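Local atomic coordinates of probable zinc protease PqqL (Escherichia coli, PDB entry 6OFT), a protein that probably acts as a periplasmic zinc metalloendopeptidase of the M16 family; this chain is the first half of the protein. Residues A[23-28]-A[379-384]; A[112-117]-A[213-218]; A[277-282]-A[414-419]. One frame throughout, in Å; residues are numbered along the deposited sequence.

Interaction 1: A[23-28]-A[379-384]; sequences YPHAHP and RMLTSR. With PO4 (phosphate ion), chain D.
His-25 and Tyr-23 meet Leu-381 of helix 378-391 through one methyl group, CD2. The His-25 side chain can be followed outward. Its CB lies 4.1 Å from Leu-381 CD2. With CG anti to the backbone N (chi1 -160°), the ring is laid over that same methyl. Leu-381 CD2 sits over one face, 3.9 Å from the ring centroid and 18° off the ring normal, a CH-pi contact. The methyl is nearest CG and ND1 rather than the far side of the ring. ND1 then turns its N-H to a bound phosphate ion, probably from the crystallisation liquor. The bond from His-25 ND1 to phosphate O1 is 2.6 Å, with an angle of 152° at the hydrogen, and O1 lies in the ring plane. His-25 CE1 is 3.3 Å from phosphate O1, and CE1 and CD2 both stay near the leucine methyl. At the tip, NE2 is hydrogen-bonded to Arg-376 O. Both ring nitrogens are therefore engaged, which would hold the ring's rotation. The pattern would suit a doubly protonated imidazole.

Tyr-23 CD2 reaches Leu-381 CD2 at 3.9 Å, and the two side chains cross at about a right angle. Phosphate O1 lies at the edge of this ring, 3.6 Å from Tyr-23 CE2. The phenol OH is held by Asp-6 and Arg-376. Gln-373 NE2 and Arg-376 NH2 also bond to the phosphate.

Leu-381 also touches Val-204 of strand 199-205. The contact thus lays helix 378-391 against the end of strand 19-24, in the mixed sheet of the alpha/beta fold typical of M16 peptidase domains.

Interaction 2: A[112-117]-A[213-218]; sequences QVMAIF and LALIKD
Met-114 and Leu-215 carry this contact between two helices, and it is wholly apolar in its side chains. Met-114 CG packs on Leu-215 CD2 at 3.7 Å. The two side chains cross at about a right angle. The methionine chain is bent at both chi2 (-52°) and chi3 (-63°), which curls it so that its terminal methyl meets the backbone of the facing helix. Met-114 CE there comes to 3.7 Å from Leu-215 O. It also lies 4.2 Å from Ile-216 CA. The methyl therefore rests on helix backbone, while the CG methylene takes the leucine branch.

The next shell surrounds these groups. Leu-215 O accepts a hydrogen bond from Asn-219 ND2; the methionine methyl makes only a van der Waals contact with it. The CB of Ile-216 points away from helix 107-122, and its side chain packs on Tyr-20 and Ile-22 of strand 19-24. On the other helix, Met-114 touches Leu-34 of strand 31-38, next to Val-113 and Phe-117, which touch it too. Phe-117 stacks edge-to-face with Phe-201. Helices 107-122 and 209-220 thus lie side by side on the mixed sheet, over strands 31-38 and 19-24, with strand 199-205 between those two strands.

Interaction 3: A[277-282]-A[414-419]; sequences QAEWSM and VQSLAE
Ser-416 OG donates to Glu-279 OE2 at 2.7 Å and so joins two helices. The bond belongs to a helix-to-helix contact in the second half of this chain, where helix 271-296 meets the first turns of helix 414-425. This region has the mixed alpha/beta build of an M16 domain, with helices packed beside a five-stranded sheet.

The serine hydroxyl meets OE2 on its syn side, but 34° out of the carboxylate plane. Ser-416 OG stands between its backbone N and carbonyl carbon (chi1 77°). From there it serves two partners, because it also accepts from Thr-413 N. That second bond lies at the start of the helix and would help to set the hydroxyl's position. Ser-416 CB follows behind, 3.3 Å from Glu-279 OE2.

The other carboxylate oxygen is tied to the same residue by a water. This water donates to Glu-279 OE1 at 3.0 Å and to Ser-416 O. Both oxygens of the acid are thus linked to Ser-416, one directly and one through water, which would restrain the carboxylate's rotation. A long, weak ion pair joins OE1 to Lys-420, one turn further along. The hydroxyl, the water and the distant lysine would together tend to stabilise the charged form of the glutamate.

Below the polar end the glutamate stem is apolar. Leu-417 CD2 lies 3.8 Å from Glu-279 CB, and it touches CG as well. Leu-417 and the neighbouring Met-282 both pack on Leu-355 of helix 352-371, so a third helix borders the contact. The same leucine methyl, CD2, also comes to 3.7 Å from the backbone oxygen Glu-279 O.

Overall arrangement
The three contacts are mostly buried, interaction 1 entirely so and nearest the chain's centre (about 17 Å between centres, against 28 and 22 Å for interactions 2 and 3). Leu-215 in interaction 2 and Ser-416 in interaction 3 are partly exposed. Interactions 1 and 2 share the six-stranded sheet: both draw on strand 19-24, interaction 1 directly, interaction 2 through helix 209-220, which packs on it. Interaction 3 lies across the chain's centre from interaction 2. Interaction 2 is apolar helix packing, interaction 1 adds an aromatic face and a bound anion, and interaction 3 has a direct hydrogen bond and a water bridge. Interaction 2 is nested within interaction 1 along the sequence; interactions 1 and 3 cross.

Interaction 1: A[23-28]-A[379-384]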
loop_
_atom_site.group_PDB
_atom_site.type_symbol
_atom_site.label_atom_id
_atom_site.label_comp_id
_atom_site.label_asym_id
_atom_site.label_seq_id
_atom_site.Cartn_x
_atom_site.Cartn_y
_atom_site.Cartn_z
ATOM N N TYR A 23 16.744 -7.708 -10.159
ATOM C CA TYR A 23 17.396 -6.445 -9.864
ATOM C C TYR A 23 18.615 -6.685 -8.994
ATOM O O TYR A 23 18.465 -7.241 -7.904
ATOM C CB TYR A 23 16.427 -5.439 -9.215
ATOM C CG TYR A 23 16.961 -4.021 -9.251
ATOM C CD1 TYR A 23 16.782 -3.216 -10.373
ATOM C CD2 TYR A 23 17.691 -3.504 -8.188
ATOM C CE1 TYR A 23 17.324 -1.934 -10.438
ATOM C CE2 TYR A 23 18.231 -2.216 -8.237
ATOM C CZ TYR A 23 18.039 -1.432 -9.363
ATOM O OH TYR A 23 18.563 -0.162 -9.416
ATOM N N PRO A 24 19.828 -6.266 -9.444
ATOM C CA PRO A 24 21.026 -6.475 -8.607
ATOM C C PRO A 24 21.093 -5.492 -7.452
ATOM O O PRO A 24 20.726 -4.333 -7.618
ATOM C CB PRO A 24 22.185 -6.262 -9.586
ATOM C CG PRO A 24 21.623 -5.358 -10.642
ATOM C CD PRO A 24 20.161 -5.583 -10.722
ATOM N N HIS A 25 21.554 -5.955 -6.284
ATOM C CA HIS A 25 21.728 -5.121 -5.095
ATOM C C HIS A 25 22.728 -5.781 -4.158
ATOM O O HIS A 25 22.679 -6.987 -3.987
ATOM C CB HIS A 25 20.392 -4.823 -4.386
ATOM C CG HIS A 25 20.473 -3.621 -3.486
ATOM N ND1 HIS A 25 20.787 -2.377 -3.982
ATOM C CD2 HIS A 25 20.308 -3.522 -2.144
ATOM C CE1 HIS A 25 20.781 -1.554 -2.950
ATOM N NE2 HIS A 25 20.513 -2.197 -1.820
ATOM N N ALA A 26 23.646 -5.019 -3.577
ATOM C CA ALA A 26 24.670 -5.615 -2.704
ATOM C C ALA A 26 24.731 -4.931 -1.331
ATOM O O ALA A 26 25.809 -4.683 -0.797
ATOM C CB ALA A 26 26.034 -5.580 -3.399
ATOM N N HIS A 27 23.557 -4.639 -0.761
ATOM C CA HIS A 27 23.407 -4.034 0.560
ATOM C C HIS A 27 22.160 -4.673 1.227
ATOM O O HIS A 27 21.028 -4.260 0.933
ATOM C CB HIS A 27 23.310 -2.503 0.456
ATOM C CG HIS A 27 23.336 -1.793 1.774
ATOM N ND1 HIS A 27 22.181 -1.276 2.340
ATOM C CD2 HIS A 27 24.378 -1.540 2.600
ATOM C CE1 HIS A 27 22.560 -0.708 3.473
ATOM N NE2 HIS A 27 23.868 -0.855 3.679
ATOM N N PRO A 28 22.330 -5.747 2.051
ATOM C CA PRO A 28 23.595 -6.379 2.467
ATOM C C PRO A 28 24.220 -7.257 1.391
ATOM O O PRO A 28 23.526 -7.788 0.521
ATOM C CB PRO A 28 23.196 -7.180 3.723
ATOM C CG PRO A 28 21.753 -7.461 3.572
ATOM C CD PRO A 28 21.165 -6.402 2.673
ATOM N N ARG A 379 14.724 -4.755 1.563
ATOM C CA ARG A 379 13.290 -4.996 1.757
ATOM C C ARG A 379 12.418 -3.934 1.041
ATOM O O ARG A 379 11.525 -4.295 0.272
ATOM C CB ARG A 379 12.977 -5.070 3.267
ATOM C CG ARG A 379 11.480 -5.104 3.576
ATOM C CD ARG A 379 11.100 -6.039 4.700
ATOM N NE ARG A 379 9.719 -6.499 4.520
ATOM C CZ ARG A 379 9.376 -7.642 3.930
ATOM N NH1 ARG A 379 10.310 -8.479 3.489
ATOM N NH2 ARG A 379 8.097 -7.968 3.797
ATOM N N MET A 380 12.692 -2.633 1.293
ATOM C CA MET A 380 11.974 -1.500 0.705
ATOM C C MET A 380 12.094 -1.494 -0.824
ATOM O O MET A 380 11.113 -1.249 -1.513
ATOM C CB MET A 380 12.470 -0.176 1.312
ATOM C CG MET A 380 11.751 1.065 0.777
ATOM S SD MET A 380 9.929 1.005 0.862
ATOM C CE MET A 380 9.677 0.915 2.683
ATOM N N LEU A 381 13.293 -1.778 -1.345
ATOM C CA LEU A 381 13.545 -1.863 -2.782
ATOM C C LEU A 381 12.762 -3.046 -3.391
ATOM O O LEU A 381 12.137 -2.886 -4.449
ATOM C CB LEU A 381 15.062 -1.986 -3.023
ATOM C CG LEU A 381 15.535 -2.175 -4.460
ATOM C CD1 LEU A 381 15.137 -0.997 -5.349
ATOM C CD2 LEU A 381 17.034 -2.391 -4.500
ATOM N N THR A 382 12.741 -4.208 -2.701
ATOM C CA THR A 382 11.979 -5.380 -3.187
ATOM C C THR A 382 10.474 -5.062 -3.225
ATOM O O THR A 382 9.792 -5.423 -4.197
ATOM C CB THR A 382 12.286 -6.664 -2.381
ATOM O OG1 THR A 382 13.692 -6.779 -2.201
ATOM C CG2 THR A 382 11.770 -7.930 -3.076
ATOM N N SER A 383 9.977 -4.344 -2.187
ATOM C CA SER A 383 8.563 -3.944 -2.085
ATOM C C SER A 383 8.162 -2.998 -3.215
ATOM O O SER A 383 7.098 -3.182 -3.804
ATOM C CB SER A 383 8.269 -3.307 -0.725
ATOM O OG SER A 383 8.572 -4.227 0.309
ATOM N N ARG A 384 9.020 -1.984 -3.523
ATOM C CA ARG A 384 8.759 -1.020 -4.602
ATOM C C ARG A 384 8.655 -1.740 -5.952
ATOM O O ARG A 384 7.776 -1.420 -6.750
ATOM C CB ARG A 384 9.829 0.103 -4.624
ATOM C CG ARG A 384 9.587 1.147 -5.719
ATOM C CD ARG A 384 10.307 2.485 -5.496
ATOM N NE ARG A 384 11.661 2.517 -6.050
ATOM C CZ ARG A 384 11.961 2.854 -7.304
ATOM N NH1 ARG A 384 10.998 3.156 -8.170
ATOM N NH2 ARG A 384 13.225 2.873 -7.708
HETATM P P PO4 D . 22.320 -1.051 -7.096
HETATM O O1 PO4 D . 21.042 -1.029 -6.235
HETATM O O2 PO4 D . 22.599 0.433 -7.626
HETATM O O3 PO4 D . 23.587 -1.563 -6.261
HETATM O O4 PO4 D . 22.054 -2.021 -8.340
#

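Interaction 2: A[112-117]-A[213-218]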
loop_
_atom_site.group_PDB
_atom_site.type_symbol
_atom_site.label_atom_id
_atom_site.label_comp_id
_atom_site.label_asym_id
_atom_site.label_seq_id
_atom_site.Cartn_x
_atom_site.Cartn_y
_atom_site.Cartn_z
ATOM N N GLN A 112 17.521 -25.536 -3.588
ATOM C CA GLN A 112 16.526 -26.133 -2.742
ATOM C C GLN A 112 15.329 -25.184 -2.564
ATOM O O GLN A 112 14.190 -25.631 -2.696
ATOM C CB GLN A 112 17.157 -26.525 -1.391
ATOM C CG GLN A 112 16.172 -27.119 -0.401
ATOM C CD GLN A 112 15.630 -28.454 -0.835
ATOM O OE1 GLN A 112 16.108 -29.498 -0.398
ATOM N NE2 GLN A 112 14.600 -28.447 -1.681
ATOM N N VAL A 113 15.589 -23.866 -2.310
ATOM C CA VAL A 113 14.537 -22.849 -2.142
ATOM C C VAL A 113 13.711 -22.731 -3.453
ATOM O O VAL A 113 12.478 -22.694 -3.411
ATOM C CB VAL A 113 15.122 -21.479 -1.648
ATOM C CG1 VAL A 113 14.106 -20.352 -1.768
ATOM C CG2 VAL A 113 15.620 -21.574 -0.206
ATOM N N MET A 114 14.394 -22.740 -4.604
ATOM C CA MET A 114 13.751 -22.665 -5.928
ATOM C C MET A 114 12.842 -23.880 -6.186
ATOM O O MET A 114 11.793 -23.733 -6.809
ATOM C CB MET A 114 14.815 -22.568 -7.028
ATOM C CG MET A 114 15.496 -21.209 -7.118
ATOM S SD MET A 114 14.381 -19.783 -7.225
ATOM C CE MET A 114 13.550 -20.092 -8.776
ATOM N N ALA A 115 13.251 -25.067 -5.702
ATOM C CA ALA A 115 12.494 -26.318 -5.837
ATOM C C ALA A 115 11.185 -26.228 -5.036
ATOM O O ALA A 115 10.145 -26.665 -5.533
ATOM C CB ALA A 115 13.328 -27.492 -5.374
ATOM N N ILE A 116 11.230 -25.582 -3.839
ATOM C CA ILE A 116 10.055 -25.320 -2.997
ATOM C C ILE A 116 9.113 -24.338 -3.726
ATOM O O ILE A 116 7.904 -24.553 -3.714
ATOM C CB ILE A 116 10.452 -24.841 -1.569
ATOM C CG1 ILE A 116 11.146 -25.980 -0.769
ATOM C CG2 ILE A 116 9.232 -24.302 -0.802
ATOM C CD1 ILE A 116 11.839 -25.570 0.515
ATOM N N PHE A 117 9.658 -23.280 -4.366
ATOM C CA PHE A 117 8.842 -22.307 -5.114
ATOM C C PHE A 117 8.112 -22.978 -6.279
ATOM O O PHE A 117 6.946 -22.669 -6.532
ATOM C CB PHE A 117 9.674 -21.109 -5.615
ATOM C CG PHE A 117 9.836 -19.965 -4.632
ATOM C CD1 PHE A 117 8.754 -19.169 -4.281
ATOM C CD2 PHE A 117 11.086 -19.643 -4.112
ATOM C CE1 PHE A 117 8.913 -18.083 -3.412
ATOM C CE2 PHE A 117 11.246 -18.552 -3.252
ATOM C CZ PHE A 117 10.158 -17.782 -2.903
ATOM N N LEU A 213 19.023 -15.597 -13.895
ATOM C CA LEU A 213 18.192 -16.068 -15.018
ATOM C C LEU A 213 18.190 -17.598 -15.101
ATOM O O LEU A 213 17.152 -18.191 -15.393
ATOM C CB LEU A 213 18.640 -15.447 -16.359
ATOM C CG LEU A 213 18.231 -13.981 -16.548
ATOM C CD1 LEU A 213 19.100 -13.283 -17.574
ATOM C CD2 LEU A 213 16.746 -13.858 -16.892
ATOM N N ALA A 214 19.345 -18.233 -14.797
ATOM C CA ALA A 214 19.453 -19.684 -14.805
ATOM C C ALA A 214 18.628 -20.293 -13.670
ATOM O O ALA A 214 17.974 -21.296 -13.909
ATOM C CB ALA A 214 20.910 -20.116 -14.700
ATOM N N LEU A 215 18.630 -19.676 -12.451
ATOM C CA LEU A 215 17.847 -20.159 -11.292
ATOM C C LEU A 215 16.383 -20.274 -11.668
ATOM O O LEU A 215 15.769 -21.301 -11.422
ATOM C CB LEU A 215 17.954 -19.193 -10.089
ATOM C CG LEU A 215 19.006 -19.444 -8.999
ATOM C CD1 LEU A 215 18.848 -18.428 -7.881
ATOM C CD2 LEU A 215 18.912 -20.856 -8.408
ATOM N N ILE A 216 15.839 -19.218 -12.304
ATOM C CA ILE A 216 14.446 -19.126 -12.741
ATOM C C ILE A 216 14.131 -20.132 -13.839
ATOM O O ILE A 216 13.186 -20.912 -13.690
ATOM C CB ILE A 216 14.082 -17.663 -13.130
ATOM C CG1 ILE A 216 14.168 -16.733 -11.904
ATOM C CG2 ILE A 216 12.710 -17.571 -13.832
ATOM C CD1 ILE A 216 14.279 -15.244 -12.231
ATOM N N LYS A 217 14.902 -20.114 -14.943
ATOM C CA LYS A 217 14.661 -21.023 -16.065
ATOM C C LYS A 217 14.825 -22.502 -15.683
ATOM O O LYS A 217 13.981 -23.314 -16.056
ATOM C CB LYS A 217 15.508 -20.648 -17.293
ATOM C CG LYS A 217 15.028 -21.322 -18.580
ATOM C CD LYS A 217 15.771 -20.856 -19.828
ATOM C CE LYS A 217 15.426 -21.711 -21.025
ATOM N NZ LYS A 217 16.048 -23.065 -20.937
ATOM N N ASP A 218 15.876 -22.848 -14.924
ATOM C CA ASP A 218 16.112 -24.240 -14.516
ATOM C C ASP A 218 15.024 -24.807 -13.622
ATOM O O ASP A 218 14.838 -26.024 -13.600
ATOM C CB ASP A 218 17.455 -24.388 -13.788
ATOM C CG ASP A 218 18.696 -24.224 -14.648
ATOM O OD1 ASP A 218 19.811 -24.233 -14.082
ATOM O OD2 ASP A 218 18.553 -24.073 -15.884
#

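Interaction 3: A[277-282]-A[414-419]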
loop_
_atom_site.group_PDB
_atom_site.type_symbol
_atom_site.label_atom_id
_atom_site.label_comp_id
_atom_site.label_asym_id
_atom_site.label_seq_id
_atom_site.Cartn_x
_atom_site.Cartn_y
_atom_site.Cartn_z
ATOM N N GLN A 277 0.328 12.934 -10.488
ATOM C CA GLN A 277 0.681 12.369 -9.177
ATOM C C GLN A 277 1.543 13.351 -8.404
ATOM O O GLN A 277 1.353 13.499 -7.198
ATOM C CB GLN A 277 1.401 11.008 -9.329
ATOM C CG GLN A 277 1.619 10.223 -8.006
ATOM C CD GLN A 277 2.827 10.628 -7.164
ATOM O OE1 GLN A 277 3.716 11.368 -7.594
ATOM N NE2 GLN A 277 2.896 10.133 -5.928
ATOM N N ALA A 278 2.510 13.996 -9.084
ATOM C CA ALA A 278 3.410 14.972 -8.458
ATOM C C ALA A 278 2.639 16.190 -7.907
ATOM O O ALA A 278 3.021 16.733 -6.877
ATOM C CB ALA A 278 4.473 15.426 -9.449
ATOM N N GLU A 279 1.564 16.604 -8.584
ATOM C CA GLU A 279 0.732 17.725 -8.131
ATOM C C GLU A 279 -0.047 17.375 -6.857
ATOM O O GLU A 279 -0.109 18.216 -5.968
ATOM C CB GLU A 279 -0.198 18.234 -9.238
ATOM C CG GLU A 279 0.559 18.997 -10.317
ATOM C CD GLU A 279 -0.287 19.773 -11.306
ATOM O OE1 GLU A 279 -1.425 19.344 -11.590
ATOM O OE2 GLU A 279 0.202 20.804 -11.818
ATOM N N TRP A 280 -0.606 16.140 -6.746
ATOM C CA TRP A 280 -1.309 15.738 -5.510
ATOM C C TRP A 280 -0.329 15.630 -4.355
ATOM O O TRP A 280 -0.652 16.054 -3.254
ATOM C CB TRP A 280 -2.094 14.417 -5.655
ATOM C CG TRP A 280 -3.278 14.477 -6.571
ATOM C CD1 TRP A 280 -3.494 13.704 -7.674
ATOM C CD2 TRP A 280 -4.393 15.383 -6.489
ATOM N NE1 TRP A 280 -4.671 14.070 -8.288
ATOM C CE2 TRP A 280 -5.240 15.103 -7.586
ATOM C CE3 TRP A 280 -4.761 16.410 -5.589
ATOM C CZ2 TRP A 280 -6.437 15.803 -7.806
ATOM C CZ3 TRP A 280 -5.928 17.122 -5.821
ATOM C CH2 TRP A 280 -6.762 16.809 -6.908
ATOM N N SER A 281 0.868 15.076 -4.618
ATOM C CA SER A 281 1.961 14.891 -3.665
ATOM C C SER A 281 2.472 16.239 -3.154
ATOM O O SER A 281 2.762 16.375 -1.966
ATOM C CB SER A 281 3.100 14.118 -4.323
ATOM O OG SER A 281 4.215 13.999 -3.456
ATOM N N MET A 282 2.576 17.232 -4.054
ATOM C CA MET A 282 3.033 18.568 -3.691
ATOM C C MET A 282 2.005 19.330 -2.893
ATOM O O MET A 282 2.398 19.987 -1.940
ATOM C CB MET A 282 3.515 19.350 -4.898
ATOM C CG MET A 282 4.943 18.993 -5.219
ATOM S SD MET A 282 5.559 19.882 -6.619
ATOM C CE MET A 282 7.005 18.957 -6.931
ATOM N N VAL A 414 2.164 27.587 -9.279
ATOM C CA VAL A 414 1.294 28.068 -8.219
ATOM C C VAL A 414 -0.141 28.124 -8.792
ATOM O O VAL A 414 -1.093 27.806 -8.083
ATOM C CB VAL A 414 1.834 29.440 -7.748
ATOM C CG1 VAL A 414 0.727 30.387 -7.312
ATOM C CG2 VAL A 414 2.875 29.248 -6.648
ATOM N N GLN A 415 -0.269 28.441 -10.104
ATOM C CA GLN A 415 -1.553 28.493 -10.820
ATOM C C GLN A 415 -2.111 27.104 -11.105
ATOM O O GLN A 415 -3.323 26.907 -10.977
ATOM C CB GLN A 415 -1.441 29.309 -12.129
ATOM C CG GLN A 415 -1.196 30.804 -11.888
ATOM C CD GLN A 415 0.259 31.143 -11.668
ATOM O OE1 GLN A 415 1.162 30.322 -11.851
ATOM N NE2 GLN A 415 0.519 32.365 -11.257
ATOM N N SER A 416 -1.248 26.138 -11.489
ATOM C CA SER A 416 -1.716 24.768 -11.772
ATOM C C SER A 416 -2.198 24.078 -10.486
ATOM O O SER A 416 -3.193 23.347 -10.501
ATOM C CB SER A 416 -0.655 23.951 -12.512
ATOM O OG SER A 416 0.402 23.492 -11.685
ATOM N N LEU A 417 -1.522 24.367 -9.369
ATOM C CA LEU A 417 -1.892 23.842 -8.058
ATOM C C LEU A 417 -3.164 24.506 -7.500
ATOM O O LEU A 417 -3.929 23.847 -6.792
ATOM C CB LEU A 417 -0.726 23.974 -7.069
ATOM C CG LEU A 417 0.516 23.112 -7.331
ATOM C CD1 LEU A 417 1.504 23.264 -6.206
ATOM C CD2 LEU A 417 0.168 21.611 -7.510
ATOM N N ALA A 418 -3.391 25.799 -7.811
ATOM C CA ALA A 418 -4.584 26.534 -7.364
ATOM C C ALA A 418 -5.799 25.931 -8.049
ATOM O O ALA A 418 -6.841 25.784 -7.415
ATOM C CB ALA A 418 -4.463 28.022 -7.691
ATOM N N GLU A 419 -5.640 25.518 -9.324
ATOM C CA GLU A 419 -6.683 24.854 -10.103
ATOM C C GLU A 419 -7.051 23.509 -9.482
ATOM O O GLU A 419 -8.242 23.235 -9.288
ATOM C CB GLU A 419 -6.234 24.651 -11.551
ATOM C CG GLU A 419 -7.396 24.438 -12.504
ATOM C CD GLU A 419 -7.069 23.570 -13.698
ATOM O OE1 GLU A 419 -6.022 23.803 -14.345
ATOM O OE2 GLU A 419 -7.870 22.653 -13.990
HETATM O O HOH W 1 -3.455 21.405 -12.399
#